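Long-range contact in transcriptional activator HlyU (PDB 4K2E), which binds DNA as a winged-helix transcription factor and up-regulates expression of the hemolysin gene hlyA in Vibrio cholerae: residues Met32-Arg37 with Ser66-Trp71. Numbering follows the deposited sequence.
Sequences MANERR and SQHLAW
Arg37 lays its guanidinium flat on the indole of Trp71 in a cation-pi stack, the planes 10° apart. Arg37 CZ sits 3.6 Å from the centroid of the six-membered ring of Trp71, Arg37 NH1 reaches Trp71 CE3 at 3.4 Å, and Arg37 CD rests over the five-membered ring in a CH-pi contact. The chain runs extended to CD and then bends at chi3 (-52°), which brings its end over the indole. Asn34 CB covers the opposite face of the guanidinium, so the group is sandwiched, while NE and NH2 donate to the carbonyls of Ala31 and Lys30, fixing its rotation.

A second CH-pi contact puts Arg36 CB over the centre of the His68 imidazole, 3.7 Å from its centroid; Arg36 NH1 turns away to hydrogen-bond Gln39 OE1 and the carbonyl of Leu58.

One water in the guanidinium plane accepts from Arg37 NH1 at 2.7 Å and bonds to His68 ND1 at 2.6 Å. Within 32-37, Asn34 OD1 caps helix 35-40, taking Arg37 N on a lone pair at 3.0 Å.

Stack, CH-pi contacts and water join the start of helix 35-40 to helix 62-74, the second helix of the predicted helix-turn-helix in this ArsR-type winged-helix domain.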
# COMPACT_ATOMS: atom_id res chain seq x y z
N MET A 32 -2.17 3.31 -4.83
CA MET A 32 -0.71 3.38 -4.73
C MET A 32 0.12 2.27 -5.34
O MET A 32 1.33 2.42 -5.54
CB MET A 32 -0.30 3.52 -3.24
CG MET A 32 -0.99 4.75 -2.63
SD MET A 32 -0.47 4.84 -0.88
CE MET A 32 1.29 4.85 -1.14
N ALA A 33 -0.50 1.11 -5.58
CA ALA A 33 0.22 -0.09 -5.91
C ALA A 33 0.48 -0.17 -7.41
O ALA A 33 0.05 -1.10 -8.07
CB ALA A 33 -0.56 -1.31 -5.45
N ASN A 34 1.20 0.81 -7.93
CA ASN A 34 1.49 0.87 -9.36
C ASN A 34 2.69 1.79 -9.48
O ASN A 34 2.68 2.85 -8.88
CB ASN A 34 0.30 1.47 -10.10
CG ASN A 34 0.62 1.78 -11.54
OD1 ASN A 34 1.11 2.85 -11.85
ND2 ASN A 34 0.40 0.81 -12.42
N GLU A 35 3.72 1.38 -10.20
CA GLU A 35 4.97 2.13 -10.14
C GLU A 35 4.80 3.58 -10.59
O GLU A 35 5.33 4.49 -9.95
CB GLU A 35 6.10 1.43 -10.89
CG GLU A 35 6.73 0.31 -10.06
CD GLU A 35 7.86 -0.40 -10.76
OE1 GLU A 35 8.62 0.26 -11.50
OE2 GLU A 35 7.99 -1.63 -10.55
N ARG A 36 4.03 3.79 -11.65
CA ARG A 36 3.83 5.17 -12.13
C ARG A 36 2.97 6.02 -11.16
O ARG A 36 3.32 7.17 -10.84
CB ARG A 36 3.26 5.18 -13.56
CG ARG A 36 4.12 4.47 -14.60
CD ARG A 36 5.58 4.93 -14.51
NE ARG A 36 6.30 4.72 -15.75
CZ ARG A 36 7.38 5.41 -16.11
NH1 ARG A 36 7.88 6.36 -15.31
NH2 ARG A 36 7.96 5.16 -17.27
N ARG A 37 1.86 5.46 -10.67
CA ARG A 37 1.05 6.24 -9.73
C ARG A 37 1.81 6.56 -8.44
O ARG A 37 1.74 7.69 -7.95
CB ARG A 37 -0.30 5.58 -9.42
CG ARG A 37 -1.26 5.59 -10.59
CD ARG A 37 -2.66 5.05 -10.27
NE ARG A 37 -2.73 3.73 -9.61
CZ ARG A 37 -2.92 2.56 -10.22
NH1 ARG A 37 -2.99 2.46 -11.55
NH2 ARG A 37 -3.02 1.44 -9.48
N SER A 66 -1.98 10.99 -18.24
CA SER A 66 -3.36 11.39 -17.96
C SER A 66 -4.20 10.28 -17.31
O SER A 66 -5.04 10.58 -16.48
CB SER A 66 -4.05 11.97 -19.20
OG SER A 66 -4.47 10.95 -20.10
N GLN A 67 -3.95 9.01 -17.65
CA GLN A 67 -4.75 7.92 -17.12
C GLN A 67 -4.38 7.65 -15.66
O GLN A 67 -5.26 7.40 -14.80
CB GLN A 67 -4.56 6.64 -17.94
CG GLN A 67 -5.18 6.68 -19.35
CD GLN A 67 -4.20 7.12 -20.42
OE1 GLN A 67 -2.99 7.10 -20.22
NE2 GLN A 67 -4.72 7.50 -21.58
N HIS A 68 -3.08 7.72 -15.37
CA HIS A 68 -2.62 7.58 -13.99
C HIS A 68 -3.19 8.71 -13.14
O HIS A 68 -3.66 8.49 -12.02
CB HIS A 68 -1.08 7.59 -13.93
CG HIS A 68 -0.48 6.43 -14.65
ND1 HIS A 68 -0.78 5.12 -14.32
CD2 HIS A 68 0.36 6.37 -15.71
CE1 HIS A 68 -0.13 4.31 -15.14
NE2 HIS A 68 0.56 5.05 -15.99
N LEU A 69 -3.11 9.93 -13.67
CA LEU A 69 -3.62 11.07 -12.93
C LEU A 69 -5.12 10.93 -12.73
O LEU A 69 -5.66 11.30 -11.68
CB LEU A 69 -3.28 12.39 -13.63
CG LEU A 69 -1.79 12.75 -13.72
CD1 LEU A 69 -1.59 13.96 -14.66
CD2 LEU A 69 -1.15 13.03 -12.35
N ALA A 70 -5.79 10.37 -13.73
CA ALA A 70 -7.24 10.24 -13.68
C ALA A 70 -7.66 9.30 -12.54
O ALA A 70 -8.63 9.57 -11.81
CB ALA A 70 -7.76 9.75 -14.99
N TRP A 71 -6.93 8.19 -12.42
CA TRP A 71 -7.11 7.26 -11.32
C TRP A 71 -6.87 7.94 -9.98
O TRP A 71 -7.70 7.85 -9.07
CB TRP A 71 -6.18 6.05 -11.51
CG TRP A 71 -6.39 4.87 -10.56
CD1 TRP A 71 -6.54 4.91 -9.19
CD2 TRP A 71 -6.41 3.49 -10.92
NE1 TRP A 71 -6.66 3.62 -8.69
CE2 TRP A 71 -6.58 2.74 -9.74
CE3 TRP A 71 -6.29 2.82 -12.14
CZ2 TRP A 71 -6.65 1.35 -9.75
CZ3 TRP A 71 -6.37 1.44 -12.14
CH2 TRP A 71 -6.54 0.73 -10.95
O HOH W 1 -3.13 4.21 -13.62